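Local coordinates for protein hydrogen peroxide-inducible genes activator (Corynebacterium glutamicum, PDB 6G1D) that probably senses hydrogen peroxide as a LysR-type transcription factor and switches peroxide-inducible genes in response, at residues I255-I258 against P259-T263; S290-A293 against E294-Q298. The protein carries 1 engineered substitution. All coordinates share one frame; numbering follows the deposited sequence.

How the interactions relate
Both contacts are local and lie in the LysR substrate-binding domain, one after the other along the chain. Interaction 1 comes first. Its residues 255-263 follow strand 251-254 at once, turn through a short helical segment and lead on toward the long strand 267-287. Interaction 2 opens after that strand. Residues 290-298 turn the chain into helix 293-316. The contacts neither nest nor cross. The centres of interaction 1 and interaction 2 are about 31 Å apart. Their nearest atoms are about 18 Å apart, so they do not touch. Helix 293-316 relates them: interaction 2 forms its first turn, while L313, V311 and A310 near its other end pack on interaction 1.

Interaction 1: I255-I258 against P259-T263; sequences ISAI and PWECT
A short helical turn between strands 251-254 and 267-287 is built round the carbonyls of A257 and I258. A257 O accepts two backbone bonds. W260 N lies 3.0 Å from A257 O, above the carbonyl plane, and closes a 3-10 turn. E261 N lies 2.9 Å from A257 O, nearly along the C=O axis, and closes an alpha turn. The next carbonyl continues the turn, with C262 N 3.0 Å from I258 O; E261 N makes a weak bond to the same oxygen.

Side chains follow this backbone closely. I258 CB and P259 CD are close, 3.4 Å, as neighbours across one peptide bond; the CG2 branch also faces the ring. C262 SG lies against the root of I258, 3.9 Å from I258 CA; I258 CG1 touches it loosely at 4.3 Å and the branch then leads off. The W260 indole turns its CD1 edge to S256 O, which lies in the ring plane at 3.8 Å from W260 CD1. E261 CG lies beside the backbone N (chi1 -54°) and packs on A257 CB at 4.0 Å. The chain then bends at chi2, and the carboxylate is held by Y113, T238 and R264. S256 OG bonds to E172. W260 also meets the Y113 ring and packs on Q242 of the second subunit. This is a mixed 3-10 and alpha turn linking two strands of the domain's mixed sheet.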
ATOM      1  N   ILE B 255     -14.598  18.478  20.905  1.00 31.11           N
ATOM      2  CA  ILE B 255     -15.982  18.562  21.355  1.00 31.01           C
ATOM      3  C   ILE B 255     -17.050  18.334  20.276  1.00 30.47           C
ATOM      4  O   ILE B 255     -18.121  17.821  20.580  1.00 30.64           O
ATOM      5  CB  ILE B 255     -16.298  19.838  22.132  1.00 35.40           C
ATOM      6  CG1 ILE B 255     -16.029  21.116  21.327  1.00 33.40           C
ATOM      7  CG2 ILE B 255     -15.559  19.825  23.484  1.00 34.97           C
ATOM      8  CD1 ILE B 255     -16.729  22.300  21.972  1.00 35.82           C
ATOM      9  N   SER B 256     -16.751  18.651  19.023  1.00 30.57           N
ATOM     10  CA  SER B 256     -17.699  18.369  17.925  1.00 30.38           C
ATOM     11  C   SER B 256     -17.961  16.892  17.769  1.00 30.23           C
ATOM     12  O   SER B 256     -19.001  16.523  17.260  1.00 30.37           O
ATOM     13  CB  SER B 256     -17.239  18.962  16.581  1.00 32.74           C
ATOM     14  OG  SER B 256     -16.045  18.332  16.130  1.00 32.14           O
ATOM     15  N   ALA B 257     -17.035  16.031  18.201  1.00 30.93           N
ATOM     16  CA  ALA B 257     -17.263  14.591  18.167  1.00 31.76           C
ATOM     17  C   ALA B 257     -18.304  14.058  19.190  1.00 31.79           C
ATOM     18  O   ALA B 257     -18.803  12.930  19.038  1.00 31.59           O
ATOM     19  CB  ALA B 257     -15.962  13.823  18.335  1.00 37.10           C
ATOM     20  N   ILE B 258     -18.590  14.826  20.225  1.00 31.43           N
ATOM     21  CA  ILE B 258     -19.391  14.329  21.363  1.00 32.09           C
ATOM     22  C   ILE B 258     -20.668  13.607  20.964  1.00 33.46           C
ATOM     23  O   ILE B 258     -20.862  12.459  21.350  1.00 34.22           O
ATOM     24  CB  ILE B 258     -19.592  15.438  22.410  1.00 34.61           C
ATOM     25  CG1 ILE B 258     -18.275  15.670  23.169  1.00 35.61           C
ATOM     26  CG2 ILE B 258     -20.689  15.091  23.417  1.00 36.31           C
ATOM     27  CD1 ILE B 258     -18.230  16.955  23.952  1.00 36.55           C
ATOM     28  N   PRO B 259     -21.533  14.239  20.144  1.00 31.39           N
ATOM     29  CA  PRO B 259     -22.808  13.556  19.898  1.00 33.88           C
ATOM     30  C   PRO B 259     -22.670  12.291  19.092  1.00 34.21           C
ATOM     31  O   PRO B 259     -23.572  11.477  19.092  1.00 33.13           O
ATOM     32  CB  PRO B 259     -23.633  14.579  19.099  1.00 34.24           C
ATOM     33  CG  PRO B 259     -22.941  15.873  19.262  1.00 32.24           C
ATOM     34  CD  PRO B 259     -21.490  15.588  19.553  1.00 30.80           C
ATOM     35  N   TRP B 260     -21.569  12.150  18.364  1.00 30.51           N
ATOM     36  CA  TRP B 260     -21.389  11.042  17.420  1.00 30.90           C
ATOM     37  C   TRP B 260     -20.609   9.877  17.984  1.00 31.37           C
ATOM     38  O   TRP B 260     -20.742   8.787  17.498  1.00 32.75           O
ATOM     39  CB  TRP B 260     -20.687  11.574  16.154  1.00 30.61           C
ATOM     40  CG  TRP B 260     -21.485  12.646  15.513  1.00 30.45           C
ATOM     41  CD1 TRP B 260     -21.302  13.968  15.640  1.00 29.98           C
ATOM     42  CD2 TRP B 260     -22.670  12.470  14.733  1.00 31.07           C
ATOM     43  NE1 TRP B 260     -22.278  14.664  14.932  1.00 30.28           N
ATOM     44  CE2 TRP B 260     -23.096  13.749  14.330  1.00 30.95           C
ATOM     45  CE3 TRP B 260     -23.362  11.352  14.281  1.00 31.98           C
ATOM     46  CZ2 TRP B 260     -24.250  13.948  13.579  1.00 32.11           C
ATOM     47  CZ3 TRP B 260     -24.503  11.550  13.491  1.00 33.35           C
ATOM     48  CH2 TRP B 260     -24.943  12.845  13.167  1.00 32.63           C
ATOM     49  N   GLU B 261     -19.770  10.154  18.980  1.00 42.57           N
ATOM     50  CA  GLU B 261     -18.838   9.174  19.521  1.00 42.54           C
ATOM     51  C   GLU B 261     -19.010   8.891  21.015  1.00 40.84           C
ATOM     52  O   GLU B 261     -18.705   7.782  21.443  1.00 47.63           O
ATOM     53  CB  GLU B 261     -17.384   9.662  19.293  1.00 39.29           C
ATOM     54  CG  GLU B 261     -16.985  10.032  17.867  1.00 41.30           C
ATOM     55  CD  GLU B 261     -16.988   8.885  16.838  1.00 43.45           C
ATOM     56  OE1 GLU B 261     -17.229   7.725  17.231  1.00 46.85           O
ATOM     57  OE2 GLU B 261     -16.741   9.153  15.606  1.00 47.35           O
ATOM     58  N   CYS B 262     -19.460   9.879  21.794  1.00 39.11           N
ATOM     59  CA  CYS B 262     -19.367   9.839  23.264  1.00 42.66           C
ATOM     60  C   CYS B 262     -20.651   9.597  24.015  1.00 40.24           C
ATOM     61  O   CYS B 262     -20.638   9.696  25.230  1.00 45.09           O
ATOM     62  CB  CYS B 262     -18.801  11.144  23.802  1.00 40.89           C
ATOM     63  SG  CYS B 262     -17.239  11.544  23.090  1.00 46.18           S
ATOM     64  N   THR B 263     -21.736   9.285  23.306  1.00 46.68           N
ATOM     65  CA  THR B 263     -23.029   9.002  23.933  1.00 51.85           C
ATOM     66  C   THR B 263     -23.319   7.516  24.025  1.00 51.51           C
ATOM     67  O   THR B 263     -24.303   7.134  24.659  1.00 53.67           O
ATOM     68  CB  THR B 263     -24.185   9.666  23.170  1.00 51.51           C
ATOM     69  OG1 THR B 263     -24.256   9.130  21.849  1.00 56.95           O
ATOM     70  CG2 THR B 263     -23.960  11.179  23.107  1.00 53.20           C
TER

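Interaction 2: S290-A293 against E294-Q298; sequences SSRA and EEFEQ
R292 and E295 form a side-on salt bridge at the start of helix 293-316, with R292 at the N-cap position. Two nitrogens of R292 each take a separate carboxylate oxygen. R292 NH2 lies 2.9 Å from E295 OE1, and R292 NE lies 3.1 Å from E295 OE2. Both bonds are nearly straight. The oxygens lie in or near the guanidinium plane, but the nitrogens approach from above the carboxylate plane, and the two planes are 43° apart. The R292 chain bends at chi3 (70°), and the NE and NH2 edge of its guanidinium faces the carboxylate at the end of the extended E295 chain. E295 OE1 also accepts from L98 N, so this buried carboxylate has two partners.

The tight side is the F296 ring. R292 CB makes a CH-pi contact over the ring face, 4.0 Å from its centroid. R292 O lies over the same face, toward the rim, and also accepts from F296 N at 3.0 Å. F296 CE1 in turn lies over a face of the guanidinium. S290 OG reaches F296 CE2 at 3.5 Å and accepts from R292 N at 3.0 Å, which makes an ST turn leading into the helix.

The other side is looser. E294 and E297 are exposed. The backbone bond from E297 N to A293 O, 2.8 Å long, continues the helical turn there, while the E294 carboxylate extends clear of residues 290-293. On the inner side, R292 and F296 pack on L102 of strand 100-106, F296 meets Y286 of strand 267-287 edge-to-face, and E295 touches S97 in the loop before strand 100-106.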
ATOM      1  N   SER B 290      -4.214  31.241  -5.667  1.00 63.17           N
ATOM      2  CA  SER B 290      -5.616  31.222  -6.042  1.00 62.12           C
ATOM      3  C   SER B 290      -6.184  32.640  -6.147  1.00 62.68           C
ATOM      4  O   SER B 290      -5.798  33.543  -5.398  1.00 64.03           O
ATOM      5  CB  SER B 290      -6.442  30.418  -5.019  1.00 61.45           C
ATOM      6  OG  SER B 290      -7.822  30.417  -5.335  1.00 59.19           O
ATOM      7  N   SER B 291      -7.098  32.819  -7.093  1.00 62.38           N
ATOM      8  CA  SER B 291      -7.806  34.081  -7.232  1.00 67.72           C
ATOM      9  C   SER B 291      -9.166  34.020  -6.543  1.00 70.02           C
ATOM     10  O   SER B 291      -9.922  34.979  -6.580  1.00 72.08           O
ATOM     11  CB  SER B 291      -7.988  34.393  -8.713  1.00 68.91           C
ATOM     12  OG  SER B 291      -8.679  33.318  -9.328  1.00 72.05           O
ATOM     13  N   ARG B 292      -9.469  32.910  -5.867  1.00 64.61           N
ATOM     14  CA  ARG B 292     -10.796  32.694  -5.265  1.00 56.57           C
ATOM     15  C   ARG B 292     -10.850  33.021  -3.766  1.00 55.48           C
ATOM     16  O   ARG B 292     -11.748  32.545  -3.057  1.00 56.03           O
ATOM     17  CB  ARG B 292     -11.231  31.257  -5.530  1.00 54.57           C
ATOM     18  CG  ARG B 292     -11.248  30.850  -6.987  1.00 60.63           C
ATOM     19  CD  ARG B 292     -11.590  29.393  -7.180  1.00 54.51           C
ATOM     20  NE  ARG B 292     -12.987  29.160  -6.861  1.00 59.76           N
ATOM     21  CZ  ARG B 292     -13.579  27.973  -6.797  1.00 58.22           C
ATOM     22  NH1 ARG B 292     -12.918  26.860  -7.093  1.00 57.91           N
ATOM     23  NH2 ARG B 292     -14.876  27.921  -6.505  1.00 56.43           N
ATOM     24  N   ALA B 293      -9.944  33.876  -3.286  1.00 50.52           N
ATOM     25  CA  ALA B 293      -9.934  34.301  -1.878  1.00 50.71           C
ATOM     26  C   ALA B 293     -11.343  34.669  -1.382  1.00 51.57           C
ATOM     27  O   ALA B 293     -11.750  34.260  -0.291  1.00 51.69           O
ATOM     28  CB  ALA B 293      -9.012  35.505  -1.708  1.00 50.28           C
ATOM     29  N   GLU B 294     -12.073  35.460  -2.174  1.00 57.02           N
ATOM     30  CA  GLU B 294     -13.372  35.983  -1.767  1.00 58.62           C
ATOM     31  C   GLU B 294     -14.380  34.857  -1.533  1.00 54.06           C
ATOM     32  O   GLU B 294     -15.085  34.875  -0.558  1.00 53.73           O
ATOM     33  CB  GLU B 294     -13.913  36.985  -2.790  1.00 61.51           C
ATOM     34  CG  GLU B 294     -14.957  37.943  -2.238  1.00 75.16           C
ATOM     35  CD  GLU B 294     -15.610  38.819  -3.301  1.00 87.44           C
ATOM     36  OE1 GLU B 294     -15.800  38.361  -4.450  1.00 80.63           O
ATOM     37  OE2 GLU B 294     -15.955  39.974  -2.975  1.00 88.67           O
ATOM     38  N   GLU B 295     -14.442  33.888  -2.437  1.00 51.71           N
ATOM     39  CA  GLU B 295     -15.283  32.702  -2.270  1.00 54.73           C
ATOM     40  C   GLU B 295     -14.863  31.828  -1.081  1.00 52.32           C
ATOM     41  O   GLU B 295     -15.717  31.341  -0.368  1.00 47.35           O
ATOM     42  CB  GLU B 295     -15.247  31.793  -3.488  1.00 58.78           C
ATOM     43  CG  GLU B 295     -15.919  32.299  -4.719  1.00 65.97           C
ATOM     44  CD  GLU B 295     -15.725  31.332  -5.870  1.00 69.44           C
ATOM     45  OE1 GLU B 295     -16.447  30.315  -5.930  1.00 65.83           O
ATOM     46  OE2 GLU B 295     -14.828  31.613  -6.706  1.00 68.19           O
ATOM     47  N   PHE B 296     -13.565  31.606  -0.911  1.00 45.26           N
ATOM     48  CA  PHE B 296     -13.084  30.802   0.190  1.00 44.43           C
ATOM     49  C   PHE B 296     -13.357  31.478   1.544  1.00 44.75           C
ATOM     50  O   PHE B 296     -13.648  30.793   2.505  1.00 42.03           O
ATOM     51  CB  PHE B 296     -11.602  30.456   0.035  1.00 44.95           C
ATOM     52  CG  PHE B 296     -11.266  29.666  -1.208  1.00 44.97           C
ATOM     53  CD1 PHE B 296     -12.230  28.918  -1.921  1.00 44.06           C
ATOM     54  CD2 PHE B 296      -9.961  29.644  -1.646  1.00 45.31           C
ATOM     55  CE1 PHE B 296     -11.869  28.199  -3.040  1.00 47.21           C
ATOM     56  CE2 PHE B 296      -9.614  28.930  -2.780  1.00 48.16           C
ATOM     57  CZ  PHE B 296     -10.569  28.190  -3.464  1.00 47.06           C
ATOM     58  N   GLU B 297     -13.306  32.806   1.580  1.00 53.59           N
ATOM     59  CA  GLU B 297     -13.690  33.599   2.745  1.00 54.62           C
ATOM     60  C   GLU B 297     -15.180  33.451   3.077  1.00 55.32           C
ATOM     61  O   GLU B 297     -15.564  33.439   4.253  1.00 52.98           O
ATOM     62  CB  GLU B 297     -13.390  35.081   2.526  1.00 58.60           C
ATOM     63  CG  GLU B 297     -13.082  35.852   3.771  1.00 68.45           C
ATOM     64  CD  GLU B 297     -11.671  35.575   4.271  1.00 67.91           C
ATOM     65  OE1 GLU B 297     -10.728  35.664   3.442  1.00 72.03           O
ATOM     66  OE2 GLU B 297     -11.507  35.290   5.487  1.00 69.43           O
ATOM     67  N   GLN B 298     -16.021  33.357   2.048  1.00 43.55           N
ATOM     68  CA  GLN B 298     -17.434  33.073   2.267  1.00 47.34           C
ATOM     69  C   GLN B 298     -17.607  31.649   2.754  1.00 43.92           C
ATOM     70  O   GLN B 298     -18.439  31.387   3.612  1.00 40.47           O
ATOM     71  CB  GLN B 298     -18.286  33.241   0.998  1.00 49.49           C
ATOM     72  CG  GLN B 298     -18.651  34.647   0.592  1.00 57.01           C
ATOM     73  CD  GLN B 298     -19.218  34.687  -0.828  1.00 58.88           C
ATOM     74  OE1 GLN B 298     -18.465  34.914  -1.763  1.00 58.88           O
ATOM     75  NE2 GLN B 298     -20.546  34.463  -1.004  1.00 53.75           N
TER